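Local coordinates for protein 3-phytase (Klebsiella pneumoniae, PDB 2WNH) that probably hydrolyses phytate, starting at the 3-phosphate of the inositol ring, as a histidine acid phosphatase, at residues A148-K153 with W189-S194; Y257-R262 with V297-N302; R35-A40 with M207-E212; I168-Q173 with I238-P243. The protein carries 3 engineered substitutions. All blocks are in the same frame, centred on the assembly; numbering follows the deposited sequence. Where two conformers were deposited one is given.

Contact 1 of 4, residues A148-K153 with W189-S194; sequences AAVKEK and WRVEQS
With chi1 near 180° in both valines (176° in V150, -170° in V191), each has CG1 anti to its own backbone N, and these two methyls face each other between helix 143-154 and the beta hairpin built from strands 191-193 and 199-201. CG1 of V150 lies 4.0 Å from CG1 of V191. The other branch of V191, CG2, is set beside its backbone N and meets K151 instead, whose CG comes to 3.8 Å from it. V191 therefore works as a fork, one methyl on each of two consecutive helix residues. V150 also rests on T199 and I201 of the partner strand, so the buried side of this contact reaches both arms of the hairpin. K151 lies at the outer margin: the CG methylene alone does the touching, and further out the chain bends at chi3.

Q193 NE2 bonds to T199 OG1 and to P143 O at the start of helix 143-154, a second, polar tie between hairpin and helix. On the side turned from the helix, R190 and E192 form a salt bridge two residues apart. R190 NH1 reaches E192 OE2 at 2.9 Å, with OE2 lying in the guanidinium plane while the nitrogen sits well above the carboxylate plane, 45° out of it.

Contact 2 of 4, residues Y257-R262 with V297-N302; sequences YTAQKR and VRTLMN
Helices 256-274 and 291-301 meet at a steep angle, 110° between their segment directions with axes 8.8 Å apart, and the backbones come nearest at A259 and L300. The small side chain of A259 permits this approach: its CB is 3.8 Å from T299 CG2 and 4.1 Å from L300 CD2. L300 lays its two methyls along the A259-Q260 peptide, CD1 near the oxygen and CD2 on the nitrogen side. CD1 sits 3.4 Å from A259 O, a plain van der Waals touch, while CD2 presses on Q260 CG at 3.5 Å. T299 offers only carbon here because CG2 stands anti to its backbone N (OG1 at chi1 -72°), which leaves OG1 for D254 just ahead of helix 256-274. Q260 likewise presents aliphatic carbon and carries its amide onward to R391 O. Helix 291-301, which follows sheet strand 284-289 and begins at the HD signature of the histidine acid phosphatases, ends here in a Schellman motif at N302. Every touch between the segments is a van der Waals one, chiefly carbon on carbon with one methyl on a carbonyl oxygen, so shape sets how the helices fit, while the polar ends of T299 and Q260 find their partners just outside.

Contact 3 of 4, residues R35-A40 with M207-E212; sequences REAIEA and MANMVE
Apolar contact centres on I38, whose CG2 is lodged between two consecutive residues of helix 204-219. It lies 3.6 Å from M210 CG and 3.7 Å from N209 CB. CG1 stands between backbone N and carbonyl carbon (chi1 67°), which leaves CG2 beside the backbone N, directed at the other helix. The side chains of I38 and M210 run past one another in opposite senses, and M210 then turns about its CG-SD bond (chi3), with T42 and I184 packed on it as well. With backbones only 6.1 Å apart from I38 CA to M210 CA, the two segments cross at 103°, not far from a right angle.

Polar groups touch the interface lightly. Of the N209 amide, OD1 is the atom that touches helix 32-42, at 4.1 Å from A37 CB, a contact without a hydrogen bond.

Ionic pairs lie to the sides. R35 NH1 bonds E39 OE2 at 3.1 Å one turn along the same helix, and R35 NE also pairs with D53. From the other helix, E212 forms salt bridges with R24 and R215, away from I38.

R24 opens the RHGxRxP signature of the histidine acid phosphatases, and helix 32-42 follows soon after it. The contact thus lays the helix just beyond that signature across helix 204-219, probably part of the family's smaller, mostly helical domain.

Contact 4 of 4, residues I168-Q173 with I238-P243; sequences IQLLKQ and ITALLP
L241, which reaches across to helix 165-175, has its backbone N bonded to I238 O at 2.9 Å. From there its side chain delivers a single methyl, CD2, to the neighbouring helix. That methyl sits over the peptide joining L170 and L171: it is 3.5 Å from L171 N, 3.7 Å from L170 CB and 4.0 Å from L171 CB. Within a largely helical part of the fold, the type I beta turn from T239 to L242, leading into helix 243-250, packs here against the flank of helix 165-175. T239 OG1, facing elsewhere, bonds to G309 O. L170 adds the outer half of the contact, its CD1 lying 3.7 Å from A240 CB where the interface comes to the surface. L171 goes another way: CG stands anti to the backbone N (chi1 -179°) and the isobutyl group packs on M207 and L214 of helix 204-219, so mainly its backbone and CB face L241. Along the helix, Q169 NE2 donates to Q173 OE1 at 3.1 Å, on a lone pair in the carbonyl plane.

How the contacts relate
Contacts 3 and 4 share one neighbourhood, their centres about 13 Å apart: M207 and V211 of helix 204-219 pack on L171, and V211 also on L241 and L242. W189 of contact 1 joins that group by touching M207 and I168. At its other end contact 1 meets contact 2, through A149 and Y257, and so bridges the helical cluster and the helices beside the main sheet. Contact 2 lies nearest the chain's centre. Neither it nor contact 3 has an exposed touching residue, while contacts 1 and 4 each have one, K151 and L170. All four meet mainly through carbon, without a hydrogen bond between segments; contacts 1 and 3 also hold a salt bridge inside one segment, which contacts 2 and 4 lack.

Contact 1 of 4, residues A148-K153 with W189-S194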
loop_
_atom_site.group_PDB
_atom_site.type_symbol
_atom_site.label_atom_id
_atom_site.label_comp_id
_atom_site.label_asym_id
_atom_site.label_seq_id
_atom_site.Cartn_x
_atom_site.Cartn_y
_atom_site.Cartn_z
ATOM N N ALA B 148 38.800 -44.664 -3.685
ATOM C CA ALA B 148 39.941 -44.293 -4.503
ATOM C C ALA B 148 40.003 -42.803 -4.797
ATOM O O ALA B 148 41.048 -42.165 -4.648
ATOM C CB ALA B 148 39.904 -45.082 -5.825
ATOM N N ALA B 149 38.867 -42.264 -5.247
ATOM C CA ALA B 149 38.745 -40.845 -5.603
ATOM C C ALA B 149 39.070 -39.891 -4.456
ATOM O O ALA B 149 39.805 -38.925 -4.654
ATOM C CB ALA B 149 37.321 -40.580 -6.139
ATOM N N VAL B 150 38.497 -40.148 -3.280
ATOM C CA VAL B 150 38.753 -39.331 -2.085
ATOM C C VAL B 150 40.223 -39.451 -1.673
ATOM O O VAL B 150 40.881 -38.447 -1.407
ATOM C CB VAL B 150 37.794 -39.707 -0.906
ATOM C CG1 VAL B 150 38.128 -38.942 0.358
ATOM C CG2 VAL B 150 36.336 -39.447 -1.302
ATOM N N LYS B 151 40.745 -40.673 -1.667
ATOM C CA LYS B 151 42.155 -40.867 -1.289
ATOM C C LYS B 151 43.109 -40.158 -2.240
ATOM O O LYS B 151 44.093 -39.542 -1.807
ATOM C CB LYS B 151 42.487 -42.356 -1.195
ATOM C CG LYS B 151 41.943 -42.999 0.056
ATOM C CD LYS B 151 42.107 -44.518 -0.004
ATOM C CE LYS B 151 43.576 -44.919 0.066
ATOM N NZ LYS B 151 43.730 -46.392 0.278
ATOM N N GLU B 152 42.803 -40.214 -3.537
ATOM C CA GLU B 152 43.624 -39.564 -4.559
ATOM C C GLU B 152 43.710 -38.068 -4.354
ATOM O O GLU B 152 44.799 -37.481 -4.349
ATOM C CB GLU B 152 43.094 -39.865 -5.962
ATOM C CG GLU B 152 44.005 -39.360 -7.079
ATOM C CD GLU B 152 45.409 -39.974 -7.018
ATOM O OE1 GLU B 152 45.523 -41.224 -6.973
ATOM O OE2 GLU B 152 46.400 -39.205 -7.013
ATOM N N LYS B 153 42.552 -37.447 -4.155
ATOM C CA LYS B 153 42.498 -36.023 -3.933
ATOM C C LYS B 153 43.065 -35.624 -2.576
ATOM O O LYS B 153 43.765 -34.623 -2.497
ATOM C CB LYS B 153 41.071 -35.515 -4.080
ATOM C CG LYS B 153 41.014 -34.019 -4.238
ATOM C CD LYS B 153 39.609 -33.549 -4.572
ATOM C CE LYS B 153 39.631 -32.057 -4.808
ATOM N NZ LYS B 153 38.260 -31.531 -5.064
ATOM N N TRP B 189 43.379 -37.820 11.026
ATOM C CA TRP B 189 42.504 -37.708 9.853
ATOM C C TRP B 189 42.752 -38.865 8.901
ATOM O O TRP B 189 43.847 -38.990 8.337
ATOM C CB TRP B 189 42.759 -36.394 9.122
ATOM C CG TRP B 189 42.308 -35.153 9.867
ATOM C CD1 TRP B 189 41.881 -35.071 11.170
ATOM C CD2 TRP B 189 42.283 -33.817 9.352
ATOM N NE1 TRP B 189 41.577 -33.765 11.485
ATOM C CE2 TRP B 189 41.817 -32.975 10.388
ATOM C CE3 TRP B 189 42.597 -33.249 8.110
ATOM C CZ2 TRP B 189 41.660 -31.588 10.218
ATOM C CZ3 TRP B 189 42.441 -31.869 7.940
ATOM C CH2 TRP B 189 41.987 -31.058 8.994
ATOM N N ARG B 190 41.735 -39.698 8.723
ATOM C CA ARG B 190 41.824 -40.833 7.802
ATOM C C ARG B 190 40.542 -41.010 7.007
ATOM O O ARG B 190 39.460 -40.630 7.454
ATOM C CB ARG B 190 42.147 -42.120 8.563
ATOM C CG ARG B 190 40.989 -42.692 9.370
ATOM C CD ARG B 190 41.462 -43.780 10.347
ATOM N NE ARG B 190 42.054 -43.210 11.557
ATOM C CZ ARG B 190 41.356 -42.728 12.589
ATOM N NH1 ARG B 190 40.026 -42.735 12.580
ATOM N NH2 ARG B 190 41.994 -42.232 13.641
ATOM N N VAL B 191 40.670 -41.611 5.830
ATOM C CA VAL B 191 39.511 -41.904 5.001
ATOM C C VAL B 191 38.762 -43.113 5.555
ATOM O O VAL B 191 39.341 -44.189 5.740
ATOM C CB VAL B 191 39.916 -42.105 3.527
ATOM C CG1 VAL B 191 38.690 -42.165 2.642
ATOM C CG2 VAL B 191 40.835 -40.975 3.085
ATOM N N GLU B 192 37.478 -42.921 5.842
ATOM C CA GLU B 192 36.629 -43.971 6.389
ATOM C C GLU B 192 35.393 -44.197 5.516
ATOM O O GLU B 192 34.967 -43.287 4.815
ATOM C CB GLU B 192 36.211 -43.598 7.811
ATOM C CG GLU B 192 37.401 -43.350 8.724
ATOM C CD GLU B 192 37.012 -43.200 10.177
ATOM O OE1 GLU B 192 35.968 -42.571 10.456
ATOM O OE2 GLU B 192 37.767 -43.703 11.038
ATOM N N GLN B 193 34.833 -45.403 5.563
ATOM C CA GLN B 193 33.578 -45.696 4.874
ATOM C C GLN B 193 32.552 -46.288 5.830
ATOM O O GLN B 193 32.874 -47.165 6.623
ATOM C CB GLN B 193 33.793 -46.646 3.689
ATOM C CG GLN B 193 34.624 -46.087 2.566
ATOM C CD GLN B 193 34.356 -46.808 1.248
ATOM O OE1 GLN B 193 34.331 -48.047 1.186
ATOM N NE2 GLN B 193 34.134 -46.030 0.191
ATOM N N SER B 194 31.314 -45.805 5.743
ATOM C CA SER B 194 30.215 -46.326 6.551
ATOM C C SER B 194 29.727 -47.632 5.947
ATOM O O SER B 194 30.128 -47.995 4.837
ATOM C CB SER B 194 29.066 -45.320 6.617
ATOM O OG SER B 194 28.380 -45.247 5.378
#

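Contact 2 of 4, residues Y257-R262 with V297-N302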
loop_
_atom_site.group_PDB
_atom_site.type_symbol
_atom_site.label_atom_id
_atom_site.label_comp_id
_atom_site.label_asym_id
_atom_site.label_seq_id
_atom_site.Cartn_x
_atom_site.Cartn_y
_atom_site.Cartn_z
ATOM N N TYR B 257 34.681 -37.470 -9.239
ATOM C CA TYR B 257 33.926 -38.719 -9.348
ATOM C C TYR B 257 32.539 -38.620 -8.702
ATOM O O TYR B 257 31.500 -38.988 -9.321
ATOM C CB TYR B 257 34.705 -39.931 -8.750
ATOM C CG TYR B 257 33.817 -41.173 -8.651
ATOM C CD1 TYR B 257 33.517 -41.935 -9.784
ATOM C CD2 TYR B 257 33.251 -41.562 -7.443
ATOM C CE1 TYR B 257 32.673 -43.025 -9.711
ATOM C CE2 TYR B 257 32.400 -42.648 -7.365
ATOM C CZ TYR B 257 32.132 -43.394 -8.512
ATOM O OH TYR B 257 31.290 -44.478 -8.487
ATOM N N THR B 258 32.526 -38.159 -7.449
ATOM C CA THR B 258 31.299 -38.108 -6.656
ATOM C C THR B 258 30.322 -37.132 -7.314
ATOM O O THR B 258 29.130 -37.431 -7.441
ATOM C CB THR B 258 31.594 -37.668 -5.221
ATOM O OG1 THR B 258 32.448 -38.640 -4.590
ATOM C CG2 THR B 258 30.310 -37.511 -4.396
ATOM N N ALA B 259 30.847 -35.982 -7.733
ATOM C CA ALA B 259 30.003 -34.951 -8.359
ATOM C C ALA B 259 29.416 -35.463 -9.678
ATOM O O ALA B 259 28.265 -35.179 -10.012
ATOM C CB ALA B 259 30.800 -33.686 -8.584
ATOM N N GLN B 260 30.200 -36.228 -10.429
ATOM C CA GLN B 260 29.713 -36.796 -11.688
ATOM C C GLN B 260 28.587 -37.798 -11.452
ATOM O O GLN B 260 27.556 -37.757 -12.120
ATOM C CB GLN B 260 30.873 -37.435 -12.464
ATOM C CG GLN B 260 31.778 -36.422 -13.125
ATOM C CD GLN B 260 32.940 -37.068 -13.845
ATOM O OE1 GLN B 260 33.589 -37.973 -13.308
ATOM N NE2 GLN B 260 33.240 -36.583 -15.042
ATOM N N LYS B 261 28.768 -38.698 -10.485
ATOM C CA LYS B 261 27.738 -39.694 -10.196
ATOM C C LYS B 261 26.459 -39.088 -9.627
ATOM O O LYS B 261 25.352 -39.468 -10.008
ATOM C CB LYS B 261 28.249 -40.784 -9.232
ATOM C CG LYS B 261 29.247 -41.744 -9.883
ATOM C CD LYS B 261 28.674 -42.471 -11.108
ATOM C CE LYS B 261 27.353 -43.211 -10.819
ATOM N NZ LYS B 261 26.780 -43.853 -12.047
ATOM N N ARG B 262 26.620 -38.147 -8.702
ATOM C CA ARG B 262 25.485 -37.683 -7.921
ATOM C C ARG B 262 24.912 -36.315 -8.334
ATOM O O ARG B 262 23.824 -35.966 -7.895
ATOM C CB ARG B 262 25.829 -37.702 -6.425
ATOM C CG ARG B 262 25.983 -39.122 -5.828
ATOM C CD ARG B 262 25.953 -39.079 -4.314
ATOM N NE ARG B 262 24.628 -38.725 -3.813
ATOM C CZ ARG B 262 24.392 -37.970 -2.741
ATOM N NH1 ARG B 262 25.398 -37.458 -2.039
ATOM N NH2 ARG B 262 23.139 -37.707 -2.386
ATOM N N VAL B 297 27.006 -29.634 -8.478
ATOM C CA VAL B 297 26.764 -28.894 -9.709
ATOM C C VAL B 297 27.894 -27.915 -10.069
ATOM O O VAL B 297 28.365 -27.909 -11.219
ATOM C CB VAL B 297 25.393 -28.198 -9.674
ATOM C CG1 VAL B 297 25.228 -27.316 -10.914
ATOM C CG2 VAL B 297 24.297 -29.258 -9.611
ATOM N N ARG B 298 28.343 -27.085 -9.124
ATOM C CA ARG B 298 29.405 -26.133 -9.430
ATOM C C ARG B 298 30.711 -26.857 -9.749
ATOM O O ARG B 298 31.491 -26.382 -10.554
ATOM C CB ARG B 298 29.598 -25.059 -8.336
ATOM C CG ARG B 298 29.938 -25.575 -6.941
ATOM C CD ARG B 298 31.449 -25.600 -6.633
ATOM N NE ARG B 298 31.664 -26.168 -5.296
ATOM C CZ ARG B 298 31.533 -25.469 -4.165
ATOM N NH1 ARG B 298 31.194 -24.188 -4.229
ATOM N NH2 ARG B 298 31.728 -26.047 -2.969
ATOM N N THR B 299 30.950 -28.001 -9.108
ATOM C CA THR B 299 32.133 -28.802 -9.480
ATOM C C THR B 299 32.093 -29.249 -10.942
ATOM O O THR B 299 33.083 -29.097 -11.672
ATOM C CB THR B 299 32.376 -29.954 -8.472
ATOM O OG1 THR B 299 32.853 -29.367 -7.262
ATOM C CG2 THR B 299 33.425 -30.944 -8.987
ATOM N N LEU B 300 30.946 -29.771 -11.374
ATOM C CA LEU B 300 30.777 -30.187 -12.773
ATOM C C LEU B 300 30.895 -29.008 -13.730
ATOM O O LEU B 300 31.433 -29.130 -14.842
ATOM C CB LEU B 300 29.453 -30.949 -12.964
ATOM C CG LEU B 300 29.323 -32.281 -12.208
ATOM C CD1 LEU B 300 27.957 -32.842 -12.458
ATOM C CD2 LEU B 300 30.407 -33.244 -12.650
ATOM N N MET B 301 30.427 -27.840 -13.289
ATOM C CA MET B 301 30.582 -26.585 -14.059
ATOM C C MET B 301 32.011 -26.080 -14.102
ATOM O O MET B 301 32.320 -25.192 -14.899
ATOM C CB MET B 301 29.675 -25.479 -13.497
ATOM C CG MET B 301 28.183 -25.754 -13.607
ATOM S SD MET B 301 27.239 -24.609 -12.561
ATOM C CE MET B 301 26.901 -23.300 -13.717
ATOM N N ASN B 302 32.871 -26.614 -13.224
ATOM C CA ASN B 302 34.222 -26.065 -13.010
ATOM C C ASN B 302 34.178 -24.581 -12.611
ATOM O O ASN B 302 34.960 -23.755 -13.083
ATOM C CB ASN B 302 35.103 -26.295 -14.251
ATOM C CG ASN B 302 36.583 -26.466 -13.913
ATOM O OD1 ASN B 302 37.417 -26.468 -14.814
ATOM N ND2 ASN B 302 36.913 -26.637 -12.641
#

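Contact 3 of 4, residues R35-A40 with M207-E212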
loop_
_atom_site.group_PDB
_atom_site.type_symbol
_atom_site.label_atom_id
_atom_site.label_comp_id
_atom_site.label_asym_id
_atom_site.label_seq_id
_atom_site.Cartn_x
_atom_site.Cartn_y
_atom_site.Cartn_z
ATOM N N ARG B 35 24.007 -33.255 15.385
ATOM C CA ARG B 35 24.027 -33.043 16.836
ATOM C C ARG B 35 24.737 -34.190 17.558
ATOM O O ARG B 35 25.616 -33.946 18.392
ATOM C CB ARG B 35 22.622 -32.886 17.406
ATOM C CG ARG B 35 22.617 -32.660 18.921
ATOM C CD ARG B 35 21.217 -32.362 19.463
ATOM N NE ARG B 35 20.659 -31.119 18.925
ATOM C CZ ARG B 35 20.978 -29.898 19.335
ATOM N NH1 ARG B 35 21.877 -29.705 20.290
ATOM N NH2 ARG B 35 20.389 -28.854 18.779
ATOM N N GLU B 36 24.345 -35.424 17.226
ATOM C CA GLU B 36 24.984 -36.615 17.803
ATOM C C GLU B 36 26.495 -36.511 17.698
ATOM O O GLU B 36 27.212 -36.725 18.680
ATOM C CB GLU B 36 24.529 -37.880 17.079
ATOM C CG GLU B 36 23.173 -38.415 17.495
ATOM C CD GLU B 36 22.783 -39.716 16.776
ATOM O OE1 GLU B 36 23.429 -40.098 15.763
ATOM O OE2 GLU B 36 21.810 -40.357 17.229
ATOM N N ALA B 37 26.964 -36.170 16.499
ATOM C CA ALA B 37 28.389 -36.099 16.193
ATOM C C ALA B 37 29.108 -34.990 16.946
ATOM O O ALA B 37 30.179 -35.219 17.506
ATOM C CB ALA B 37 28.611 -35.941 14.689
ATOM N N ILE B 38 28.539 -33.783 16.936
ATOM C CA ILE B 38 29.220 -32.639 17.518
ATOM C C ILE B 38 29.199 -32.704 19.043
ATOM O O ILE B 38 30.143 -32.279 19.685
ATOM C CB ILE B 38 28.696 -31.268 16.963
ATOM C CG1 ILE B 38 27.244 -30.981 17.395
ATOM C CG2 ILE B 38 28.884 -31.216 15.426
ATOM C CD1 ILE B 38 26.704 -29.623 16.879
ATOM N N GLU B 39 28.124 -33.245 19.607
ATOM C CA GLU B 39 28.043 -33.390 21.057
ATOM C C GLU B 39 29.011 -34.467 21.537
ATOM O O GLU B 39 29.637 -34.301 22.587
ATOM C CB GLU B 39 26.609 -33.657 21.503
ATOM C CG GLU B 39 25.760 -32.392 21.402
ATOM C CD GLU B 39 24.337 -32.553 21.905
ATOM O OE1 GLU B 39 23.861 -33.698 22.126
ATOM O OE2 GLU B 39 23.672 -31.510 22.048
ATOM N N ALA B 40 29.170 -35.531 20.753
ATOM C CA ALA B 40 30.167 -36.569 21.066
ATOM C C ALA B 40 31.580 -36.025 20.923
ATOM O O ALA B 40 32.425 -36.246 21.799
ATOM C CB ALA B 40 29.972 -37.815 20.178
ATOM N N MET B 207 34.553 -31.797 12.414
ATOM C CA MET B 207 34.925 -30.388 12.546
ATOM C C MET B 207 34.125 -29.507 11.594
ATOM O O MET B 207 33.683 -28.417 11.971
ATOM C CB MET B 207 36.415 -30.174 12.328
ATOM C CG MET B 207 37.237 -30.537 13.565
ATOM S SD MET B 207 38.985 -30.261 13.293
ATOM C CE MET B 207 39.588 -31.942 13.317
ATOM N N ALA B 208 33.949 -29.989 10.369
ATOM C CA ALA B 208 33.137 -29.275 9.372
ATOM C C ALA B 208 31.676 -29.145 9.827
ATOM O O ALA B 208 31.079 -28.074 9.636
ATOM C CB ALA B 208 33.233 -29.978 8.005
ATOM N N ASN B 209 31.117 -30.205 10.419
ATOM C CA ASN B 209 29.785 -30.161 11.039
ATOM C C ASN B 209 29.724 -29.067 12.113
ATOM O O ASN B 209 28.714 -28.372 12.254
ATOM C CB ASN B 209 29.427 -31.484 11.759
ATOM C CG ASN B 209 29.167 -32.657 10.827
ATOM O OD1 ASN B 209 29.311 -33.823 11.246
ATOM N ND2 ASN B 209 28.757 -32.383 9.586
ATOM N N MET B 210 30.792 -28.955 12.911
ATOM C CA MET B 210 30.839 -27.948 13.974
ATOM C C MET B 210 30.851 -26.526 13.407
ATOM O O MET B 210 30.102 -25.674 13.867
ATOM C CB MET B 210 32.054 -28.177 14.886
ATOM C CG MET B 210 31.915 -29.389 15.774
ATOM S SD MET B 210 33.433 -29.580 16.762
ATOM C CE MET B 210 34.331 -30.701 15.751
ATOM N N VAL B 211 31.712 -26.281 12.420
ATOM C CA VAL B 211 31.826 -24.974 11.766
ATOM C C VAL B 211 30.516 -24.555 11.078
ATOM O O VAL B 211 30.091 -23.418 11.223
ATOM C CB VAL B 211 33.013 -24.951 10.787
ATOM C CG1 VAL B 211 32.985 -23.702 9.884
ATOM C CG2 VAL B 211 34.325 -25.026 11.577
ATOM N N GLU B 212 29.877 -25.470 10.357
ATOM C CA GLU B 212 28.540 -25.177 9.784
ATOM C C GLU B 212 27.530 -24.782 10.868
ATOM O O GLU B 212 26.797 -23.798 10.706
ATOM C CB GLU B 212 28.018 -26.360 8.980
ATOM C CG GLU B 212 26.688 -26.079 8.225
ATOM C CD GLU B 212 26.812 -25.049 7.096
ATOM O OE1 GLU B 212 27.879 -24.951 6.444
ATOM O OE2 GLU B 212 25.802 -24.344 6.836
#

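Contact 4 of 4, residues I168-Q173 with I238-P243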
loop_
_atom_site.group_PDB
_atom_site.type_symbol
_atom_site.label_atom_id
_atom_site.label_comp_id
_atom_site.label_asym_id
_atom_site.label_seq_id
_atom_site.Cartn_x
_atom_site.Cartn_y
_atom_site.Cartn_z
ATOM N N ILE B 168 42.246 -25.051 13.236
ATOM C CA ILE B 168 41.836 -26.054 14.203
ATOM C C ILE B 168 41.896 -25.479 15.624
ATOM O O ILE B 168 40.993 -25.709 16.424
ATOM C CB ILE B 168 42.685 -27.361 14.069
ATOM C CG1 ILE B 168 42.492 -27.950 12.658
ATOM C CG2 ILE B 168 42.294 -28.376 15.149
ATOM C CD1 ILE B 168 43.503 -29.041 12.261
ATOM N N GLN B 169 42.949 -24.710 15.903
ATOM C CA GLN B 169 43.140 -24.073 17.212
ATOM C C GLN B 169 42.030 -23.058 17.548
ATOM O O GLN B 169 41.479 -23.073 18.656
ATOM C CB GLN B 169 44.546 -23.451 17.286
ATOM C CG GLN B 169 44.872 -22.698 18.584
ATOM C CD GLN B 169 44.643 -23.514 19.864
ATOM O OE1 GLN B 169 44.898 -24.729 19.918
ATOM N NE2 GLN B 169 44.174 -22.832 20.910
ATOM N N LEU B 170 41.671 -22.226 16.571
ATOM C CA LEU B 170 40.529 -21.307 16.718
ATOM C C LEU B 170 39.233 -22.038 17.017
ATOM O O LEU B 170 38.460 -21.588 17.862
ATOM C CB LEU B 170 40.374 -20.409 15.492
ATOM C CG LEU B 170 41.511 -19.438 15.166
ATOM C CD1 LEU B 170 41.182 -18.707 13.897
ATOM C CD2 LEU B 170 41.762 -18.446 16.298
ATOM N N LEU B 171 38.982 -23.157 16.331
ATOM C CA LEU B 171 37.789 -23.955 16.607
ATOM C C LEU B 171 37.822 -24.538 18.025
ATOM O O LEU B 171 36.824 -24.491 18.738
ATOM C CB LEU B 171 37.579 -25.060 15.554
ATOM C CG LEU B 171 36.330 -25.946 15.725
ATOM C CD1 LEU B 171 34.998 -25.143 15.592
ATOM C CD2 LEU B 171 36.333 -27.104 14.757
ATOM N N LYS B 172 38.976 -25.076 18.422
ATOM C CA LYS B 172 39.145 -25.641 19.764
ATOM C C LYS B 172 38.832 -24.606 20.838
ATOM O O LYS B 172 38.091 -24.893 21.784
ATOM C CB LYS B 172 40.570 -26.186 19.951
ATOM C CG LYS B 172 40.693 -27.148 21.121
ATOM C CD LYS B 172 42.106 -27.694 21.245
ATOM C CE LYS B 172 42.179 -28.826 22.270
ATOM N NZ LYS B 172 43.400 -29.684 22.060
ATOM N N GLN B 173 39.386 -23.407 20.675
ATOM C CA GLN B 173 39.137 -22.284 21.599
ATOM C C GLN B 173 37.650 -21.968 21.773
ATOM O O GLN B 173 37.208 -21.602 22.870
ATOM C CB GLN B 173 39.837 -21.027 21.106
ATOM C CG GLN B 173 41.339 -21.021 21.299
ATOM C CD GLN B 173 42.026 -19.874 20.561
ATOM O OE1 GLN B 173 43.234 -19.910 20.333
ATOM N NE2 GLN B 173 41.258 -18.857 20.183
ATOM N N ILE B 238 33.746 -16.179 12.745
ATOM C CA ILE B 238 33.134 -17.256 11.954
ATOM C C ILE B 238 33.938 -17.449 10.674
ATOM O O ILE B 238 34.291 -18.582 10.323
ATOM C CB ILE B 238 31.638 -16.959 11.632
ATOM C CG1 ILE B 238 30.821 -16.913 12.926
ATOM C CG2 ILE B 238 31.044 -17.996 10.652
ATOM C CD1 ILE B 238 30.699 -18.242 13.641
ATOM N N THR B 239 34.225 -16.348 9.986
ATOM C CA THR B 239 35.027 -16.366 8.750
ATOM C C THR B 239 36.339 -17.137 8.919
ATOM O O THR B 239 36.718 -17.942 8.048
ATOM C CB THR B 239 35.322 -14.929 8.277
ATOM O OG1 THR B 239 34.082 -14.267 8.013
ATOM C CG2 THR B 239 36.186 -14.925 7.022
ATOM N N ALA B 240 37.011 -16.908 10.047
ATOM C CA ALA B 240 38.285 -17.569 10.347
ATOM C C ALA B 240 38.182 -19.093 10.469
ATOM O O ALA B 240 39.183 -19.779 10.304
ATOM C CB ALA B 240 38.867 -16.989 11.626
ATOM N N LEU B 241 36.988 -19.616 10.770
ATOM C CA LEU B 241 36.772 -21.053 10.920
ATOM C C LEU B 241 36.443 -21.764 9.614
ATOM O O LEU B 241 36.549 -22.993 9.540
ATOM C CB LEU B 241 35.665 -21.338 11.942
ATOM C CG LEU B 241 35.900 -20.757 13.331
ATOM C CD1 LEU B 241 34.670 -20.914 14.212
ATOM C CD2 LEU B 241 37.116 -21.424 13.971
ATOM N N LEU B 242 36.010 -21.001 8.606
ATOM C CA LEU B 242 35.404 -21.572 7.400
ATOM C C LEU B 242 36.354 -22.397 6.530
ATOM O O LEU B 242 35.908 -23.285 5.786
ATOM C CB LEU B 242 34.713 -20.470 6.567
ATOM C CG LEU B 242 33.502 -19.814 7.234
ATOM C CD1 LEU B 242 32.945 -18.700 6.338
ATOM C CD2 LEU B 242 32.411 -20.844 7.609
ATOM N N PRO B 243 37.660 -22.132 6.630
ATOM C CA PRO B 243 38.650 -22.941 5.908
ATOM C C PRO B 243 38.479 -24.461 6.131
ATOM O O PRO B 243 38.728 -25.265 5.228
ATOM C CB PRO B 243 40.050 -22.473 6.283
#